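Local atomic coordinates of nucleoside permease NupG (Escherichia coli K-12, PDB entry 7DLA), a protein that transports a broad range of purine and pyrimidine nucleosides across the inner membrane as a nucleoside:proton symporter driven by the proton motive force. Residues A[22-27]-A[228-233]; A[213-218]-A[348-353]; A[295-300]-A[381-387]. The protein carries 1 engineered substitution. One frame throughout, in Å; residues are numbered along the deposited sequence.

Interaction 1 of 3, residues A[22-27]-A[228-233]; sequences LTTLGS and NMFGNT
Leu22 to Thr24 keep helical backbone angles without the regular hydrogen bonds and run on into helix; residues 228-233 are helical, kinked where the amides of Asn232 and Thr233 lack bonds to the preceding turn. Paired CA atoms lie 5.5 Å apart for Thr23 and Asn228, 5.9 Å for Gly26 and Met229 and 4.6 Å for Ser27 and Thr233. Thr23 sets its CA 3.7 Å from Asn228 O and its O 3.7 Å from Asn232 CB. Thr24 brings CG2 to 4.1 Å from Asn232 ND2, whose hydrogen bond goes to Glu156. Here the first and seventh transmembrane helices of the major facilitator fold meet near their periplasmic ends, joining the N- and C-terminal bundles, a closure consistent with an inward-facing state. Gly26 permits the approach: a CB would clash with Met229 O. Ser27 (m rotamer) donates OG to Asn232 OD1 at a very short 2.4 Å, with Asn232 OD1 less surely placed, and accepts at OG from Thr233 OG1 (m rotamer) at 2.9 Å.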
# COMPACT_ATOMS: atom_id res chain seq x y z
N LEU A 22 -0.17 0.30 10.01
CA LEU A 22 -0.78 0.67 8.74
C LEU A 22 -2.25 0.24 8.68
O LEU A 22 -3.12 1.07 8.43
CB LEU A 22 0.03 0.06 7.59
CG LEU A 22 -0.17 0.46 6.11
CD1 LEU A 22 -1.25 -0.36 5.49
CD2 LEU A 22 -0.51 1.93 6.00
N THR A 23 -2.54 -1.04 8.91
CA THR A 23 -3.88 -1.58 8.72
C THR A 23 -4.82 -1.33 9.88
O THR A 23 -6.04 -1.30 9.70
CB THR A 23 -3.80 -3.09 8.47
OG1 THR A 23 -3.40 -3.75 9.69
CG2 THR A 23 -2.84 -3.41 7.31
N THR A 24 -4.28 -1.16 11.07
CA THR A 24 -5.05 -1.00 12.28
C THR A 24 -5.43 0.44 12.57
O THR A 24 -6.46 0.67 13.21
CB THR A 24 -4.22 -1.60 13.40
OG1 THR A 24 -2.99 -0.89 13.44
CG2 THR A 24 -3.93 -3.07 13.12
N LEU A 25 -4.66 1.41 12.05
CA LEU A 25 -4.83 2.82 12.40
C LEU A 25 -6.25 3.32 12.12
O LEU A 25 -6.76 4.21 12.81
CB LEU A 25 -3.82 3.67 11.64
CG LEU A 25 -3.82 5.15 12.05
CD1 LEU A 25 -3.52 5.39 13.54
CD2 LEU A 25 -2.98 6.04 11.13
N GLY A 26 -6.91 2.78 11.10
CA GLY A 26 -8.30 3.14 10.90
C GLY A 26 -9.15 2.80 12.10
O GLY A 26 -9.89 3.64 12.60
N SER A 27 -9.02 1.56 12.57
CA SER A 27 -9.79 1.07 13.75
C SER A 27 -9.49 1.94 14.97
O SER A 27 -10.45 2.34 15.66
CB SER A 27 -9.51 -0.38 14.02
OG SER A 27 -10.30 -1.22 13.19
N ASN A 228 -7.74 -2.46 3.09
CA ASN A 228 -6.62 -2.23 4.03
C ASN A 228 -6.91 -1.03 4.91
O ASN A 228 -6.25 -0.90 5.92
CB ASN A 228 -5.31 -2.02 3.27
CG ASN A 228 -4.82 -3.27 2.59
OD1 ASN A 228 -5.19 -4.37 2.97
ND2 ASN A 228 -3.99 -3.10 1.58
N MET A 229 -7.84 -0.17 4.53
CA MET A 229 -8.15 1.00 5.38
C MET A 229 -9.26 0.63 6.37
O MET A 229 -9.17 1.02 7.50
CB MET A 229 -8.65 2.18 4.56
CG MET A 229 -7.62 2.79 3.66
SD MET A 229 -8.26 4.22 2.80
CE MET A 229 -9.28 3.40 1.57
N PHE A 230 -10.24 -0.17 5.97
CA PHE A 230 -11.33 -0.36 6.91
C PHE A 230 -11.66 -1.81 7.20
O PHE A 230 -12.69 -2.06 7.82
CB PHE A 230 -12.61 0.34 6.44
CG PHE A 230 -12.47 1.82 6.23
CD1 PHE A 230 -12.66 2.70 7.29
CD2 PHE A 230 -12.19 2.33 4.97
CE1 PHE A 230 -12.54 4.06 7.10
CE2 PHE A 230 -12.06 3.69 4.77
CZ PHE A 230 -12.23 4.55 5.83
N GLY A 231 -10.85 -2.77 6.78
CA GLY A 231 -11.23 -4.15 6.98
C GLY A 231 -11.09 -4.54 8.43
O GLY A 231 -11.89 -5.30 8.98
N ASN A 232 -10.08 -3.98 9.09
CA ASN A 232 -9.92 -4.24 10.51
C ASN A 232 -11.06 -3.59 11.29
O ASN A 232 -11.56 -4.16 12.26
CB ASN A 232 -8.55 -3.71 10.94
CG ASN A 232 -8.32 -3.86 12.41
OD1 ASN A 232 -8.78 -3.06 13.22
ND2 ASN A 232 -7.56 -4.89 12.76
N THR A 233 -11.50 -2.39 10.84
CA THR A 233 -12.65 -1.73 11.48
C THR A 233 -13.93 -2.49 11.23
O THR A 233 -14.80 -2.55 12.11
CB THR A 233 -12.78 -0.29 11.00
OG1 THR A 233 -11.50 0.37 11.04
CG2 THR A 233 -13.75 0.48 11.87

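Interaction 2 of 3, residues A[213-218]-A[348-353]; sequences FFIFSM and MFLMMT
Within the C-terminal bundle of the major facilitator fold, residues 213-218 and 348-353, the cytoplasmic parts of the seventh and eleventh transmembrane helices, pack through apolar side chains. The two helical segments run in roughly the same direction, with axes 8.4 Å apart at 36°; a wider pi-type turn spans 351-353. CA atoms pair Phe214 with Phe349 at 6.4 Å and Met218 with Thr353 at 4.7 Å. Met352, the most covered residue, points toward the partner with chi1 t, which sets its CG 3.4 Å from Phe214 O and 3.8 Å from Met218 CB; chi2 near 96° then carries its CE to 4.2 Å from Phe214 CB. Phe214 (chi1 m) turns its ring across the interface: Met348 CG sits over one face, 4.0 Å from Phe214 CE2, and Phe349 CB lies 3.8 Å from Phe214 CE1. Phe349 (chi1 t) reaches back, placing CE1 3.8 Å from Phe213 CE2; Val333 of helix 305-335 also touches Phe213, Phe214 and Phe349. Ser217 spends its hydroxyl within its own helix, OG donating to Phe213 O at 2.9 Å, and the same OG lies 3.3 Å from Phe349 CE1, at the edge of that ring.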
# COMPACT_ATOMS: atom_id res chain seq x y z
N PHE A 213 -6.76 4.74 -20.70
CA PHE A 213 -6.22 3.72 -19.80
C PHE A 213 -5.82 4.31 -18.45
O PHE A 213 -6.09 3.73 -17.40
CB PHE A 213 -5.02 3.02 -20.41
CG PHE A 213 -4.59 1.88 -19.60
CD1 PHE A 213 -5.46 0.84 -19.36
CD2 PHE A 213 -3.38 1.90 -18.93
CE1 PHE A 213 -5.09 -0.24 -18.54
CE2 PHE A 213 -2.99 0.85 -18.10
CZ PHE A 213 -3.84 -0.23 -17.90
N PHE A 214 -5.16 5.47 -18.47
CA PHE A 214 -4.69 6.08 -17.23
C PHE A 214 -5.85 6.51 -16.33
O PHE A 214 -5.81 6.29 -15.11
CB PHE A 214 -3.78 7.27 -17.51
CG PHE A 214 -2.41 6.88 -18.00
CD1 PHE A 214 -1.80 5.74 -17.52
CD2 PHE A 214 -1.70 7.70 -18.87
CE1 PHE A 214 -0.53 5.38 -17.95
CE2 PHE A 214 -0.43 7.35 -19.28
CZ PHE A 214 0.15 6.19 -18.83
N ILE A 215 -6.87 7.15 -16.90
CA ILE A 215 -7.97 7.53 -16.02
C ILE A 215 -8.67 6.29 -15.49
O ILE A 215 -9.07 6.25 -14.32
CB ILE A 215 -8.96 8.49 -16.70
CG1 ILE A 215 -8.21 9.66 -17.31
CG2 ILE A 215 -9.96 9.01 -15.68
CD1 ILE A 215 -9.06 10.90 -17.48
N PHE A 216 -8.80 5.26 -16.31
CA PHE A 216 -9.27 3.99 -15.76
C PHE A 216 -8.38 3.51 -14.63
O PHE A 216 -8.84 2.88 -13.68
CB PHE A 216 -9.31 2.91 -16.82
CG PHE A 216 -9.94 1.67 -16.31
CD1 PHE A 216 -11.26 1.67 -15.90
CD2 PHE A 216 -9.19 0.53 -16.12
CE1 PHE A 216 -11.86 0.53 -15.40
CE2 PHE A 216 -9.76 -0.61 -15.61
CZ PHE A 216 -11.11 -0.61 -15.25
N SER A 217 -7.08 3.74 -14.76
CA SER A 217 -6.18 3.21 -13.76
C SER A 217 -6.35 3.96 -12.46
O SER A 217 -6.27 3.38 -11.37
CB SER A 217 -4.75 3.26 -14.29
OG SER A 217 -4.61 2.30 -15.32
N MET A 218 -6.68 5.24 -12.56
CA MET A 218 -7.00 6.00 -11.36
C MET A 218 -8.28 5.48 -10.72
O MET A 218 -8.35 5.28 -9.51
CB MET A 218 -7.17 7.46 -11.69
CG MET A 218 -7.54 8.24 -10.48
SD MET A 218 -7.54 9.94 -10.96
CE MET A 218 -9.25 10.01 -11.53
N MET A 348 4.14 7.67 -14.63
CA MET A 348 2.80 8.25 -14.61
C MET A 348 1.73 7.22 -14.28
O MET A 348 0.74 7.55 -13.63
CB MET A 348 2.57 8.87 -15.99
CG MET A 348 1.22 9.49 -16.32
SD MET A 348 0.95 11.23 -15.89
CE MET A 348 2.54 12.01 -16.18
N PHE A 349 1.90 5.98 -14.72
CA PHE A 349 0.93 4.93 -14.42
C PHE A 349 0.87 4.67 -12.93
O PHE A 349 -0.21 4.65 -12.34
CB PHE A 349 1.28 3.64 -15.16
CG PHE A 349 0.50 2.45 -14.70
CD1 PHE A 349 -0.83 2.31 -15.01
CD2 PHE A 349 1.09 1.48 -13.91
CE1 PHE A 349 -1.55 1.19 -14.57
CE2 PHE A 349 0.36 0.37 -13.47
CZ PHE A 349 -0.95 0.23 -13.80
N LEU A 350 2.02 4.48 -12.30
CA LEU A 350 2.05 4.19 -10.88
C LEU A 350 1.64 5.42 -10.07
O LEU A 350 0.88 5.31 -9.10
CB LEU A 350 3.46 3.68 -10.53
CG LEU A 350 3.63 2.19 -10.19
CD1 LEU A 350 3.22 1.29 -11.34
CD2 LEU A 350 5.09 1.88 -9.85
N MET A 351 2.06 6.61 -10.50
CA MET A 351 1.63 7.84 -9.84
C MET A 351 0.11 7.98 -9.87
O MET A 351 -0.53 8.19 -8.83
CB MET A 351 2.31 9.04 -10.50
CG MET A 351 1.93 10.39 -9.95
SD MET A 351 2.14 11.69 -11.18
CE MET A 351 2.24 13.12 -10.10
N MET A 352 -0.49 7.88 -11.06
CA MET A 352 -1.94 7.93 -11.21
C MET A 352 -2.62 6.85 -10.39
O MET A 352 -3.64 7.11 -9.72
CB MET A 352 -2.28 7.79 -12.70
CG MET A 352 -3.74 8.05 -13.12
SD MET A 352 -4.05 9.72 -13.71
CE MET A 352 -2.52 10.00 -14.59
N THR A 353 -2.07 5.64 -10.39
CA THR A 353 -2.78 4.49 -9.83
C THR A 353 -2.69 4.41 -8.31
O THR A 353 -3.66 3.97 -7.67
CB THR A 353 -2.23 3.20 -10.43
OG1 THR A 353 -1.98 3.39 -11.82
CG2 THR A 353 -3.25 2.09 -10.30

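Interaction 3 of 3, residues A[295-300]-A[381-387]; sequences FALFAY and QTVWLIF
Residues 295-299 form the last turn or so of a long helix, and Tyr300 is the first residue to leave helical angles, at phi/psi of -108/8°. Against them lies 381-387, helical throughout and near the start of its own helix. The segments are antiparallel, with axes 8.0 Å apart and a signed crossing angle of -165°. Their closest CA atoms, those of Ala299 and Gln381, are 4.4 Å apart. The small Ala299 lets the backbones approach, its CB resting 3.7 Å from Trp384 CB and 3.6 Å from Leu385 CD2. Trp384, with chi1 m and chi2 near 130°, is the most covered residue. Phe298, with chi1 near -102°, makes an edge-to-face pair with Trp384, the edge of the phenyl toward the six-membered ring of the indole, centroids 5.0 Å apart and planes at 79°; Phe298 CD2 comes 3.4 Å from Trp384 CE2. Phe298 CB also makes a CH-pi contact 3.7 Å from the centroid of the five-membered ring of Trp384. Phe295 (m) sits one turn earlier, CD1 3.8 Å from Trp384 CE3, and takes Phe387 CB over its ring face, 3.9 Å from the ring centroid. At the periplasmic end Gln381 NE2 donates to Ala299 O at 3.3 Å, with the acceptor less surely placed, and Tyr300 CE1 lies 4.1 Å from Leu385 CD2. Phe234 and Ile226 of helix 226-236 extend the aromatic and apolar cluster around Trp384. Such antiparallel packing joins the ninth and twelfth transmembrane helices within the C-terminal six-helix bundle of the major facilitator fold.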
# COMPACT_ATOMS: atom_id res chain seq x y z
N PHE A 295 -15.12 -7.75 -2.36
CA PHE A 295 -16.10 -6.92 -1.65
C PHE A 295 -17.41 -7.67 -1.42
O PHE A 295 -18.06 -7.49 -0.39
CB PHE A 295 -16.36 -5.63 -2.43
CG PHE A 295 -15.16 -4.72 -2.54
CD1 PHE A 295 -14.53 -4.22 -1.41
CD2 PHE A 295 -14.69 -4.32 -3.79
CE1 PHE A 295 -13.44 -3.36 -1.52
CE2 PHE A 295 -13.61 -3.47 -3.91
CZ PHE A 295 -12.98 -2.99 -2.76
N ALA A 296 -17.83 -8.51 -2.38
CA ALA A 296 -19.04 -9.31 -2.19
C ALA A 296 -18.91 -10.26 -1.01
O ALA A 296 -19.86 -10.43 -0.23
CB ALA A 296 -19.33 -10.10 -3.46
N LEU A 297 -17.74 -10.88 -0.84
CA LEU A 297 -17.55 -11.82 0.26
C LEU A 297 -17.45 -11.12 1.62
O LEU A 297 -17.86 -11.68 2.65
CB LEU A 297 -16.31 -12.68 -0.03
CG LEU A 297 -16.49 -13.78 -1.08
CD1 LEU A 297 -15.20 -14.45 -1.32
CD2 LEU A 297 -17.49 -14.82 -0.63
N PHE A 298 -16.89 -9.90 1.64
CA PHE A 298 -16.94 -9.04 2.83
C PHE A 298 -18.36 -8.67 3.21
O PHE A 298 -18.70 -8.61 4.40
CB PHE A 298 -16.12 -7.79 2.56
CG PHE A 298 -14.77 -7.79 3.18
CD1 PHE A 298 -13.97 -8.92 3.12
CD2 PHE A 298 -14.22 -6.61 3.66
CE1 PHE A 298 -12.71 -8.90 3.66
CE2 PHE A 298 -12.95 -6.57 4.17
CZ PHE A 298 -12.19 -7.71 4.18
N ALA A 299 -19.21 -8.40 2.20
CA ALA A 299 -20.60 -8.02 2.43
C ALA A 299 -21.41 -9.10 3.12
O ALA A 299 -22.31 -8.79 3.90
CB ALA A 299 -21.25 -7.65 1.10
N TYR A 300 -21.11 -10.37 2.89
CA TYR A 300 -21.80 -11.44 3.58
C TYR A 300 -20.95 -12.13 4.62
O TYR A 300 -21.37 -13.15 5.18
CB TYR A 300 -22.34 -12.44 2.57
CG TYR A 300 -23.32 -11.79 1.66
CD1 TYR A 300 -22.90 -10.96 0.64
CD2 TYR A 300 -24.67 -11.95 1.86
CE1 TYR A 300 -23.82 -10.34 -0.20
CE2 TYR A 300 -25.59 -11.33 1.06
CZ TYR A 300 -25.17 -10.53 0.03
OH TYR A 300 -26.10 -9.92 -0.77
N GLN A 381 -22.56 -4.17 5.54
CA GLN A 381 -23.06 -4.92 4.38
C GLN A 381 -23.30 -3.99 3.20
O GLN A 381 -22.72 -4.19 2.12
CB GLN A 381 -24.34 -5.68 4.75
CG GLN A 381 -24.48 -6.94 3.92
CD GLN A 381 -25.72 -7.77 4.20
OE1 GLN A 381 -26.83 -7.30 4.01
NE2 GLN A 381 -25.52 -9.03 4.61
N THR A 382 -24.08 -2.92 3.40
CA THR A 382 -24.33 -1.92 2.36
C THR A 382 -23.05 -1.24 1.88
O THR A 382 -22.88 -1.00 0.68
CB THR A 382 -25.33 -0.90 2.86
OG1 THR A 382 -26.55 -1.57 3.13
CG2 THR A 382 -25.56 0.21 1.83
N VAL A 383 -22.15 -0.88 2.79
CA VAL A 383 -20.87 -0.29 2.38
C VAL A 383 -20.18 -1.20 1.36
O VAL A 383 -19.83 -0.77 0.24
CB VAL A 383 -19.99 -0.04 3.62
CG1 VAL A 383 -18.68 0.58 3.25
CG2 VAL A 383 -20.71 0.86 4.62
N TRP A 384 -20.03 -2.49 1.71
CA TRP A 384 -19.33 -3.44 0.84
C TRP A 384 -20.09 -3.70 -0.45
O TRP A 384 -19.48 -3.99 -1.48
CB TRP A 384 -19.04 -4.76 1.56
CG TRP A 384 -18.13 -4.62 2.74
CD1 TRP A 384 -18.35 -5.11 4.00
CD2 TRP A 384 -16.90 -3.89 2.80
NE1 TRP A 384 -17.31 -4.75 4.83
CE2 TRP A 384 -16.41 -4.00 4.12
CE3 TRP A 384 -16.15 -3.17 1.86
CZ2 TRP A 384 -15.21 -3.42 4.52
CZ3 TRP A 384 -14.97 -2.59 2.25
CH2 TRP A 384 -14.50 -2.72 3.58
N LEU A 385 -21.42 -3.63 -0.42
CA LEU A 385 -22.16 -3.78 -1.66
C LEU A 385 -21.92 -2.60 -2.58
O LEU A 385 -21.73 -2.80 -3.78
CB LEU A 385 -23.65 -3.99 -1.40
CG LEU A 385 -24.01 -5.33 -0.74
CD1 LEU A 385 -25.52 -5.51 -0.56
CD2 LEU A 385 -23.43 -6.52 -1.50
N ILE A 386 -21.91 -1.37 -2.06
CA ILE A 386 -21.72 -0.32 -3.05
C ILE A 386 -20.29 -0.39 -3.59
O ILE A 386 -20.04 -0.04 -4.75
CB ILE A 386 -22.02 1.12 -2.58
CG1 ILE A 386 -20.87 1.72 -1.84
CG2 ILE A 386 -23.23 1.16 -1.68
CD1 ILE A 386 -20.88 3.23 -2.01
N PHE A 387 -19.35 -0.91 -2.79
CA PHE A 387 -17.98 -1.09 -3.29
C PHE A 387 -17.88 -2.23 -4.31
O PHE A 387 -17.18 -2.10 -5.32
CB PHE A 387 -17.02 -1.33 -2.13
CG PHE A 387 -16.76 -0.09 -1.32
CD1 PHE A 387 -16.69 1.15 -1.94
CD2 PHE A 387 -16.65 -0.16 0.06
CE1 PHE A 387 -16.48 2.30 -1.19
CE2 PHE A 387 -16.43 0.98 0.80
CZ PHE A 387 -16.35 2.21 0.18

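The three contacts separate two tasks of a major facilitator: joining the bundles and building one of them. Interaction 1 spans the N- and C-terminal bundles, whereas interactions 2 and 3 lie within the C-terminal one. Interactions 1 and 2 use consecutive helices of the seventh transmembrane element, 226-236 and 208-222, on opposite sides of the chain's centre, and their centres are 24 Å apart. Chemistry follows place: interaction 1 is buried yet polar, interaction 2 is mostly Phe and Met packing, and interaction 3 combines a buried aromatic cluster with Gln381 and Tyr300 on the surface. Interactions 1 and 3 touch where Gly231 CA lies 4.1 Å from Phe298 CE2.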